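Local coordinates for type 3A cellulose-binding domain protein (Clostridium thermocellum, PDB 4B9P), which is probably an anti-sigma factor that restrains SigI2, with polysaccharide binding to this extracellular cellulose-binding module thought to trigger its release, at residues P36-K50 / D85-L99. Residues are numbered along the deposited sequence; the frame is centred on the assembly and turned at random.
Sequences PITLSEVKIRYYYTK and DSYVEIGFTNSAGVL. With CA (calcium ion), chain B.
In the beta-sandwich of this family 3 carbohydrate-binding module, strands 42-48 and 86-92 run antiparallel as neighbours in one five-stranded sheet. Ile44-Ile90 and Tyr46-Val88 are hydrogen-bonded pairs; apolar Ile44, Ile90 and Val88 suit the buried face turned to the other sheet, where Ile90 meets Ile27, and Tyr46 puts its ring there while its OH reaches Asn13. The other face carries Arg45, Glu89 and the rings of Tyr47 and Tyr87. There Arg45 grips Glu89 side-on, NE and NH2 both donating to OE1, with NE 3.0 Å from that oxygen and guanidinium and carboxylate nearly coplanar (4°). The arginine also lies flat on the Tyr87 ring, planes at 21°. Beside them Lys43 NZ and Glu89 OE2 are bridged by a water.

At one end, Leu39 in a short 3-10 turn sets CD2 over the Phe92 ring, 4.0 Å from its centroid, and its N donates to Gly97 O. At Gly97 a CB would jam against Ala96 O, so glycine fits; beyond it, Ile37-Leu99 (hydrogen-bonded) and Thr38-Val98 (non-hydrogen-bonded) form a second, short antiparallel ladder.

At the calcium end, Asp85 and Ser86 form a classic beta bulge opposite Tyr48, whose O accepts from both their N atoms. CG of Tyr48 lies between the backbone N and the carbonyl carbon (chi1 68°), which turns the ring onto Ser86 CB; Tyr48 OH is hydrogen-bonded to Glu56 OE2. Thr49 binds calcium through O and OG1, with Asp51, Asp132, Ser135, Asp136 and water. Asp85 OD1 takes Lys50 N and Ser86 OG from opposite faces, while Lys50 NZ makes a salt bridge to Asp85 OD2, approaching from above the carboxylate plane.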
ATOM      1  N   PRO A  36      19.368  -6.915  -9.388  1.00 24.20           N
ATOM      2  CA  PRO A  36      18.079  -6.549 -10.005  1.00 23.67           C
ATOM      3  C   PRO A  36      16.975  -7.334  -9.315  1.00 23.77           C
ATOM      4  O   PRO A  36      17.184  -8.462  -8.874  1.00 27.94           O
ATOM      5  CB  PRO A  36      18.232  -7.021 -11.471  1.00 27.34           C
ATOM      6  CG  PRO A  36      19.737  -7.090 -11.657  1.00 29.79           C
ATOM      7  CD  PRO A  36      20.269  -7.584 -10.330  1.00 27.92           C
ATOM      8  N   ILE A  37      15.793  -6.737  -9.238  1.00 21.40           N
ATOM      9  CA  ILE A  37      14.642  -7.375  -8.616  1.00 21.67           C
ATOM     10  C   ILE A  37      13.526  -7.471  -9.656  1.00 21.34           C
ATOM     11  O   ILE A  37      13.159  -6.483 -10.279  1.00 23.69           O
ATOM     12  CB  ILE A  37      14.158  -6.556  -7.401  1.00 22.33           C
ATOM     13  CG1 ILE A  37      15.255  -6.545  -6.320  1.00 22.99           C
ATOM     14  CG2 ILE A  37      12.815  -7.121  -6.844  1.00 24.88           C
ATOM     15  CD1 ILE A  37      15.060  -5.507  -5.233  1.00 23.50           C
ATOM     16  N   THR A  38      13.007  -8.670  -9.867  1.00 21.08           N
ATOM     17  CA  THR A  38      11.889  -8.831 -10.790  1.00 21.46           C
ATOM     18  C   THR A  38      10.600  -8.329 -10.108  1.00 19.74           C
ATOM     19  O   THR A  38      10.185  -8.876  -9.084  1.00 20.95           O
ATOM     20  CB  THR A  38      11.757 -10.317 -11.185  1.00 23.50           C
ATOM     21  OG1 THR A  38      12.966 -10.721 -11.840  1.00 27.91           O
ATOM     22  CG2 THR A  38      10.539 -10.561 -12.100  1.00 24.52           C
ATOM     23  N   LEU A  39       9.954  -7.299 -10.674  1.00 19.10           N
ATOM     24  CA  LEU A  39       8.861  -6.648  -9.974  1.00 19.25           C
ATOM     25  C   LEU A  39       7.680  -7.579  -9.735  1.00 19.09           C
ATOM     26  O   LEU A  39       7.025  -7.475  -8.719  1.00 19.13           O
ATOM     27  CB  LEU A  39       8.424  -5.393 -10.713  1.00 19.45           C
ATOM     28  CG  LEU A  39       9.367  -4.210 -10.525  1.00 21.16           C
ATOM     29  CD1 LEU A  39       8.977  -3.157 -11.513  1.00 24.08           C
ATOM     30  CD2 LEU A  39       9.277  -3.655  -9.088  1.00 22.08           C
ATOM     31  N   SER A  40       7.389  -8.487 -10.663  1.00 19.40           N
ATOM     32  CA  SER A  40       6.254  -9.382 -10.477  1.00 21.01           C
ATOM     33  C   SER A  40       6.391 -10.238  -9.207  1.00 20.49           C
ATOM     34  O   SER A  40       5.394 -10.748  -8.700  1.00 21.94           O
ATOM     35  CB  SER A  40       6.042 -10.268 -11.701  1.00 21.90           C
ATOM     36  OG  SER A  40       7.152 -11.142 -11.863  1.00 23.55           O
ATOM     37  N   GLU A  41       7.621 -10.426  -8.722  1.00 20.65           N
ATOM     38  CA  GLU A  41       7.874 -11.166  -7.476  1.00 21.36           C
ATOM     39  C   GLU A  41       7.689 -10.356  -6.190  1.00 20.12           C
ATOM     40  O   GLU A  41       7.804 -10.919  -5.102  1.00 21.52           O
ATOM     41  CB  GLU A  41       9.287 -11.745  -7.504  1.00 23.58           C
ATOM     42  CG  GLU A  41       9.458 -12.827  -8.590  1.00 26.99           C
ATOM     43  CD  GLU A  41       8.564 -14.047  -8.296  1.00 35.66           C
ATOM     44  OE1 GLU A  41       8.825 -14.755  -7.298  1.00 39.39           O
ATOM     45  OE2 GLU A  41       7.571 -14.279  -9.032  1.00 41.07           O
ATOM     46  N   VAL A  42       7.386  -9.073  -6.321  1.00 19.06           N
ATOM     47  CA  VAL A  42       7.345  -8.182  -5.159  1.00 17.79           C
ATOM     48  C   VAL A  42       5.902  -7.931  -4.750  1.00 17.21           C
ATOM     49  O   VAL A  42       5.053  -7.659  -5.615  1.00 18.45           O
ATOM     50  CB  VAL A  42       7.960  -6.824  -5.509  1.00 19.13           C
ATOM     51  CG1 VAL A  42       7.868  -5.866  -4.340  1.00 20.07           C
ATOM     52  CG2 VAL A  42       9.409  -7.030  -5.902  1.00 20.37           C
ATOM     53  N   LYS A  43       5.620  -8.024  -3.455  1.00 17.11           N
ATOM     54  CA  LYS A  43       4.311  -7.650  -2.900  1.00 16.73           C
ATOM     55  C   LYS A  43       4.566  -6.658  -1.775  1.00 17.05           C
ATOM     56  O   LYS A  43       5.520  -6.789  -0.996  1.00 19.56           O
ATOM     57  CB  LYS A  43       3.606  -8.875  -2.330  1.00 18.20           C
ATOM     58  CG  LYS A  43       3.342  -9.983  -3.334  1.00 20.23           C
ATOM     59  CD  LYS A  43       2.409  -9.565  -4.450  1.00 20.78           C
ATOM     60  CE  LYS A  43       2.193 -10.722  -5.430  1.00 22.64           C
ATOM     61  NZ  LYS A  43       1.391 -10.287  -6.611  1.00 21.26           N
ATOM     62  N   ILE A  44       3.701  -5.663  -1.691  1.00 16.59           N
ATOM     63  CA  ILE A  44       3.781  -4.617  -0.676  1.00 16.79           C
ATOM     64  C   ILE A  44       2.475  -4.612   0.087  1.00 16.00           C
ATOM     65  O   ILE A  44       1.430  -4.638  -0.568  1.00 18.33           O
ATOM     66  CB  ILE A  44       3.984  -3.260  -1.349  1.00 17.04           C
ATOM     67  CG1 ILE A  44       5.259  -3.223  -2.200  1.00 18.30           C
ATOM     68  CG2 ILE A  44       4.023  -2.140  -0.305  1.00 18.67           C
ATOM     69  CD1 ILE A  44       5.297  -2.042  -3.145  1.00 21.21           C
ATOM     70  N   ARG A  45       2.510  -4.577   1.426  1.00 16.19           N
ATOM     71  CA  ARG A  45       1.261  -4.627   2.198  1.00 16.40           C
ATOM     72  C   ARG A  45       1.117  -3.413   3.098  1.00 16.47           C
ATOM     73  O   ARG A  45       2.006  -3.086   3.889  1.00 17.47           O
ATOM     74  CB  ARG A  45       1.188  -5.886   3.076  1.00 16.87           C
ATOM     75  CG  ARG A  45       1.126  -7.121   2.247  1.00 17.91           C
ATOM     76  CD  ARG A  45       0.998  -8.331   3.123  1.00 21.34           C
ATOM     77  NE  ARG A  45       0.879  -9.509   2.278  1.00 25.95           N
ATOM     78  CZ  ARG A  45       0.935 -10.736   2.749  1.00 33.09           C
ATOM     79  NH1 ARG A  45       1.113 -10.929   4.054  1.00 34.83           N
ATOM     80  NH2 ARG A  45       0.836 -11.764   1.918  1.00 36.54           N
ATOM     81  N   TYR A  46      -0.053  -2.783   2.987  1.00 15.64           N
ATOM     82  CA  TYR A  46      -0.474  -1.677   3.848  1.00 16.19           C
ATOM     83  C   TYR A  46      -1.582  -2.246   4.742  1.00 16.08           C
ATOM     84  O   TYR A  46      -2.658  -2.585   4.237  1.00 16.53           O
ATOM     85  CB  TYR A  46      -1.025  -0.520   2.984  1.00 16.62           C
ATOM     86  CG  TYR A  46      -1.459   0.681   3.814  1.00 16.51           C
ATOM     87  CD1 TYR A  46      -2.758   0.769   4.360  1.00 17.11           C
ATOM     88  CD2 TYR A  46      -0.591   1.762   4.029  1.00 17.22           C
ATOM     89  CE1 TYR A  46      -3.129   1.852   5.145  1.00 17.02           C
ATOM     90  CE2 TYR A  46      -0.973   2.874   4.806  1.00 17.23           C
ATOM     91  CZ  TYR A  46      -2.249   2.916   5.334  1.00 15.78           C
ATOM     92  OH  TYR A  46      -2.548   4.003   6.073  1.00 16.67           O
ATOM     93  N   TYR A  47      -1.322  -2.331   6.041  1.00 16.10           N
ATOM     94  CA  TYR A  47      -2.233  -2.973   6.994  1.00 15.80           C
ATOM     95  C   TYR A  47      -3.152  -1.962   7.663  1.00 15.37           C
ATOM     96  O   TYR A  47      -2.715  -0.859   8.029  1.00 16.21           O
ATOM     97  CB  TYR A  47      -1.432  -3.648   8.096  1.00 16.34           C
ATOM     98  CG  TYR A  47      -0.620  -4.812   7.664  1.00 17.27           C
ATOM     99  CD1 TYR A  47      -1.204  -6.080   7.520  1.00 19.26           C
ATOM    100  CD2 TYR A  47       0.734  -4.658   7.356  1.00 21.43           C
ATOM    101  CE1 TYR A  47      -0.437  -7.182   7.155  1.00 23.90           C
ATOM    102  CE2 TYR A  47       1.490  -5.736   6.968  1.00 25.34           C
ATOM    103  CZ  TYR A  47       0.913  -6.985   6.854  1.00 27.68           C
ATOM    104  OH  TYR A  47       1.738  -8.033   6.465  1.00 34.97           O
ATOM    105  N   TYR A  48      -4.418  -2.336   7.853  1.00 15.56           N
ATOM    106  CA  TYR A  48      -5.376  -1.386   8.403  1.00 15.54           C
ATOM    107  C   TYR A  48      -6.546  -2.186   8.986  1.00 15.00           C
ATOM    108  O   TYR A  48      -6.633  -3.414   8.847  1.00 15.47           O
ATOM    109  CB  TYR A  48      -5.843  -0.415   7.310  1.00 16.12           C
ATOM    110  CG  TYR A  48      -6.694  -1.017   6.195  1.00 15.30           C
ATOM    111  CD1 TYR A  48      -6.114  -1.733   5.136  1.00 16.47           C
ATOM    112  CD2 TYR A  48      -8.069  -0.832   6.183  1.00 16.72           C
ATOM    113  CE1 TYR A  48      -6.864  -2.282   4.142  1.00 17.09           C
ATOM    114  CE2 TYR A  48      -8.843  -1.362   5.143  1.00 17.35           C
ATOM    115  CZ  TYR A  48      -8.216  -2.072   4.130  1.00 17.33           C
ATOM    116  OH  TYR A  48      -8.974  -2.611   3.122  1.00 19.27           O
ATOM    117  N   THR A  49      -7.444  -1.462   9.653  1.00 15.13           N
ATOM    118  CA  THR A  49      -8.737  -2.037  10.067  1.00 15.09           C
ATOM    119  C   THR A  49      -9.841  -1.441   9.205  1.00 15.25           C
ATOM    120  O   THR A  49      -9.993  -0.225   9.123  1.00 15.49           O
ATOM    121  CB  THR A  49      -8.997  -1.760  11.542  1.00 15.94           C
ATOM    122  OG1 THR A  49      -8.726  -0.375  11.811  1.00 16.06           O
ATOM    123  CG2 THR A  49      -8.125  -2.684  12.428  1.00 16.68           C
ATOM    124  N   LYS A  50     -10.594  -2.324   8.530  1.00 15.59           N
ATOM    125  CA  LYS A  50     -11.646  -1.874   7.590  1.00 15.56           C
ATOM    126  C   LYS A  50     -12.832  -1.220   8.285  1.00 15.95           C
ATOM    127  O   LYS A  50     -13.644  -0.572   7.625  1.00 16.55           O
ATOM    128  CB  LYS A  50     -12.117  -3.035   6.716  1.00 16.48           C
ATOM    129  CG  LYS A  50     -12.884  -4.104   7.539  1.00 17.08           C
ATOM    130  CD  LYS A  50     -13.320  -5.271   6.695  1.00 19.34           C
ATOM    131  CE  LYS A  50     -14.195  -6.268   7.465  1.00 18.73           C
ATOM    132  NZ  LYS A  50     -13.470  -6.880   8.587  1.00 19.08           N
ATOM    133  N   ASP A  85      -6.851  -5.817  10.476  1.00 15.92           N
ATOM    134  CA  ASP A  85      -7.672  -6.922  10.077  1.00 15.85           C
ATOM    135  C   ASP A  85      -7.759  -7.048   8.569  1.00 16.02           C
ATOM    136  O   ASP A  85      -8.435  -7.969   8.087  1.00 16.69           O
ATOM    137  CB  ASP A  85      -9.085  -6.938  10.711  1.00 17.12           C
ATOM    138  CG  ASP A  85     -10.089  -5.928  10.088  1.00 17.55           C
ATOM    139  OD1 ASP A  85      -9.679  -5.075   9.233  1.00 17.36           O
ATOM    140  OD2 ASP A  85     -11.299  -6.007  10.459  1.00 17.47           O
ATOM    141  N   SER A  86      -7.071  -6.171   7.829  1.00 15.91           N
ATOM    142  CA  SER A  86      -7.130  -6.175   6.367  1.00 16.03           C
ATOM    143  C   SER A  86      -5.791  -5.669   5.901  1.00 16.11           C
ATOM    144  O   SER A  86      -5.062  -5.011   6.667  1.00 16.57           O
ATOM    145  CB  SER A  86      -8.183  -5.197   5.897  1.00 17.36           C
ATOM    146  OG  SER A  86      -9.472  -5.561   6.364  1.00 18.73           O
ATOM    147  N   TYR A  87      -5.458  -5.913   4.636  1.00 16.71           N
ATOM    148  CA  TYR A  87      -4.336  -5.193   4.058  1.00 15.77           C
ATOM    149  C   TYR A  87      -4.629  -4.967   2.590  1.00 16.87           C
ATOM    150  O   TYR A  87      -5.356  -5.734   1.943  1.00 17.59           O
ATOM    151  CB  TYR A  87      -2.964  -5.882   4.238  1.00 17.00           C
ATOM    152  CG  TYR A  87      -2.883  -7.313   3.809  1.00 17.63           C
ATOM    153  CD1 TYR A  87      -2.571  -7.659   2.487  1.00 18.46           C
ATOM    154  CD2 TYR A  87      -3.082  -8.337   4.719  1.00 18.85           C
ATOM    155  CE1 TYR A  87      -2.455  -9.016   2.121  1.00 20.16           C
ATOM    156  CE2 TYR A  87      -2.964  -9.666   4.367  1.00 20.02           C
ATOM    157  CZ  TYR A  87      -2.656 -10.002   3.063  1.00 20.48           C
ATOM    158  OH  TYR A  87      -2.564 -11.332   2.731  1.00 24.53           O
ATOM    159  N   VAL A  88      -4.077  -3.880   2.071  1.00 16.30           N
ATOM    160  CA  VAL A  88      -3.986  -3.673   0.648  1.00 16.96           C
ATOM    161  C   VAL A  88      -2.697  -4.320   0.202  1.00 17.29           C
ATOM    162  O   VAL A  88      -1.641  -4.011   0.732  1.00 18.40           O
ATOM    163  CB  VAL A  88      -3.909  -2.147   0.348  1.00 18.66           C
ATOM    164  CG1 VAL A  88      -3.876  -1.929  -1.153  1.00 20.97           C
ATOM    165  CG2 VAL A  88      -5.063  -1.398   1.017  1.00 21.28           C
ATOM    166  N   GLU A  89      -2.778  -5.261  -0.734  1.00 17.25           N
ATOM    167  CA  GLU A  89      -1.570  -5.860  -1.268  1.00 17.59           C
ATOM    168  C   GLU A  89      -1.346  -5.300  -2.666  1.00 17.66           C
ATOM    169  O   GLU A  89      -2.161  -5.513  -3.575  1.00 18.12           O
ATOM    170  CB  GLU A  89      -1.699  -7.378  -1.346  1.00 19.86           C
ATOM    171  CG  GLU A  89      -0.415  -8.001  -1.808  1.00 22.21           C
ATOM    172  CD  GLU A  89      -0.392  -9.493  -1.655  1.00 25.58           C
ATOM    173  OE1 GLU A  89      -0.148  -9.974  -0.538  1.00 28.52           O
ATOM    174  OE2 GLU A  89      -0.581 -10.183  -2.664  1.00 27.50           O
ATOM    175  N   ILE A  90      -0.232  -4.598  -2.842  1.00 17.84           N
ATOM    176  CA  ILE A  90       0.133  -3.991  -4.105  1.00 16.99           C
ATOM    177  C   ILE A  90       1.186  -4.888  -4.725  1.00 18.85           C
ATOM    178  O   ILE A  90       2.113  -5.344  -4.058  1.00 19.48           O
ATOM    179  CB  ILE A  90       0.697  -2.590  -3.858  1.00 19.05           C
ATOM    180  CG1 ILE A  90      -0.416  -1.677  -3.382  1.00 23.13           C
ATOM    181  CG2 ILE A  90       1.337  -2.019  -5.147  1.00 22.71           C
ATOM    182  CD1 ILE A  90       0.060  -0.268  -2.979  1.00 25.31           C
ATOM    183  N   GLY A  91       1.008  -5.198  -5.992  1.00 18.83           N
ATOM    184  CA  GLY A  91       1.953  -6.019  -6.706  1.00 19.64           C
ATOM    185  C   GLY A  91       2.148  -5.449  -8.089  1.00 18.80           C
ATOM    186  O   GLY A  91       1.747  -4.308  -8.384  1.00 18.50           O
ATOM    187  N   PHE A  92       2.776  -6.259  -8.940  1.00 17.95           N
ATOM    188  CA  PHE A  92       3.175  -5.796 -10.259  1.00 18.05           C
ATOM    189  C   PHE A  92       2.850  -6.879 -11.255  1.00 18.74           C
ATOM    190  O   PHE A  92       2.904  -8.077 -10.944  1.00 21.12           O
ATOM    191  CB  PHE A  92       4.679  -5.534 -10.235  1.00 18.02           C
ATOM    192  CG  PHE A  92       5.057  -4.480  -9.244  1.00 17.66           C
ATOM    193  CD1 PHE A  92       5.046  -3.154  -9.595  1.00 20.42           C
ATOM    194  CD2 PHE A  92       5.350  -4.823  -7.929  1.00 17.81           C
ATOM    195  CE1 PHE A  92       5.342  -2.180  -8.662  1.00 20.87           C
ATOM    196  CE2 PHE A  92       5.648  -3.838  -7.007  1.00 19.66           C
ATOM    197  CZ  PHE A  92       5.633  -2.541  -7.376  1.00 21.13           C
ATOM    198  N   THR A  93       2.558  -6.490 -12.489  1.00 18.28           N
ATOM    199  CA  THR A  93       2.199  -7.499 -13.489  1.00 19.30           C
ATOM    200  C   THR A  93       3.435  -8.254 -13.962  1.00 21.02           C
ATOM    201  O   THR A  93       4.586  -7.829 -13.753  1.00 21.54           O
ATOM    202  CB  THR A  93       1.532  -6.872 -14.686  1.00 19.54           C
ATOM    203  OG1 THR A  93       2.481  -5.962 -15.268  1.00 21.16           O
ATOM    204  CG2 THR A  93       0.235  -6.162 -14.286  1.00 20.11           C
ATOM    205  N   ASN A  94       3.189  -9.375 -14.631  1.00 23.33           N
ATOM    206  CA  ASN A  94       4.247 -10.253 -15.082  1.00 25.90           C
ATOM    207  C   ASN A  94       5.182  -9.491 -16.019  1.00 26.94           C
ATOM    208  O   ASN A  94       6.369  -9.796 -16.089  1.00 28.17           O
ATOM    209  CB  ASN A  94       3.631 -11.467 -15.776  1.00 29.18           C
ATOM    210  CG  ASN A  94       4.626 -12.539 -16.024  1.00 38.29           C
ATOM    211  OD1 ASN A  94       5.355 -12.927 -15.111  1.00 42.58           O
ATOM    212  ND2 ASN A  94       4.701 -13.021 -17.268  1.00 43.74           N
ATOM    213  N   SER A  95       4.644  -8.519 -16.756  1.00 25.24           N
ATOM    214  CA  SER A  95       5.394  -7.740 -17.729  1.00 25.97           C
ATOM    215  C   SER A  95       5.868  -6.371 -17.181  1.00 25.24           C
ATOM    216  O   SER A  95       6.305  -5.511 -17.939  1.00 27.20           O
ATOM    217  CB  SER A  95       4.552  -7.608 -18.985  1.00 26.94           C
ATOM    218  OG  SER A  95       4.532  -8.842 -19.733  1.00 28.23           O
ATOM    219  N   ALA A  96       5.821  -6.173 -15.868  1.00 23.74           N
ATOM    220  CA  ALA A  96       6.276  -4.920 -15.270  1.00 23.40           C
ATOM    221  C   ALA A  96       7.785  -4.708 -15.375  1.00 22.66           C
ATOM    222  O   ALA A  96       8.255  -3.593 -15.232  1.00 29.36           O
ATOM    223  CB  ALA A  96       5.862  -4.844 -13.819  1.00 23.49           C
ATOM    224  N   GLY A  97       8.553  -5.776 -15.579  1.00 23.06           N
ATOM    225  CA  GLY A  97       9.982  -5.664 -15.803  1.00 24.31           C
ATOM    226  C   GLY A  97      10.777  -5.791 -14.512  1.00 22.03           C
ATOM    227  O   GLY A  97      10.336  -6.336 -13.502  1.00 22.51           O
ATOM    228  N   VAL A  98      11.983  -5.245 -14.567  1.00 23.66           N
ATOM    229  CA  VAL A  98      12.972  -5.437 -13.529  1.00 25.83           C
ATOM    230  C   VAL A  98      13.299  -4.097 -12.906  1.00 25.69           C
ATOM    231  O   VAL A  98      13.414  -3.091 -13.611  1.00 28.62           O
ATOM    232  CB  VAL A  98      14.235  -6.109 -14.115  1.00 28.57           C
ATOM    233  CG1 VAL A  98      15.391  -6.041 -13.157  1.00 30.62           C
ATOM    234  CG2 VAL A  98      13.898  -7.557 -14.466  1.00 29.23           C
ATOM    235  N   LEU A  99      13.431  -4.084 -11.587  1.00 24.02           N
ATOM    236  CA  LEU A  99      13.841  -2.894 -10.873  1.00 22.91           C
ATOM    237  C   LEU A  99      15.329  -3.044 -10.618  1.00 23.36           C
ATOM    238  O   LEU A  99      15.759  -3.843  -9.780  1.00 23.27           O
ATOM    239  CB  LEU A  99      13.059  -2.801  -9.566  1.00 22.74           C
ATOM    240  CG  LEU A  99      13.237  -1.455  -8.878  1.00 23.78           C
ATOM    241  CD1 LEU A  99      12.614  -0.298  -9.711  1.00 26.25           C
ATOM    242  CD2 LEU A  99      12.638  -1.508  -7.485  1.00 25.80           C
TER
HETATM  243 CA    CA B1167      -9.545   1.607  10.685  1.00 15.38          CA
HETATM  244  O   HOH W   1       3.651  -8.783  -7.663  1.00 19.39           O
HETATM  245  O   HOH W   2       8.157  -8.140 -13.433  1.00 23.29           O
HETATM  246  O   HOH W   3       8.069 -11.037 -14.437  1.00 30.96           O
HETATM  247  O   HOH W   4      -0.977  -9.587  -5.249  1.00 27.76           O
HETATM  248  O   HOH W   5     -11.180  -8.147   7.565  1.00 27.21           O
HETATM  249  O   HOH W   6      -9.365   2.529   8.392  1.00 17.00           O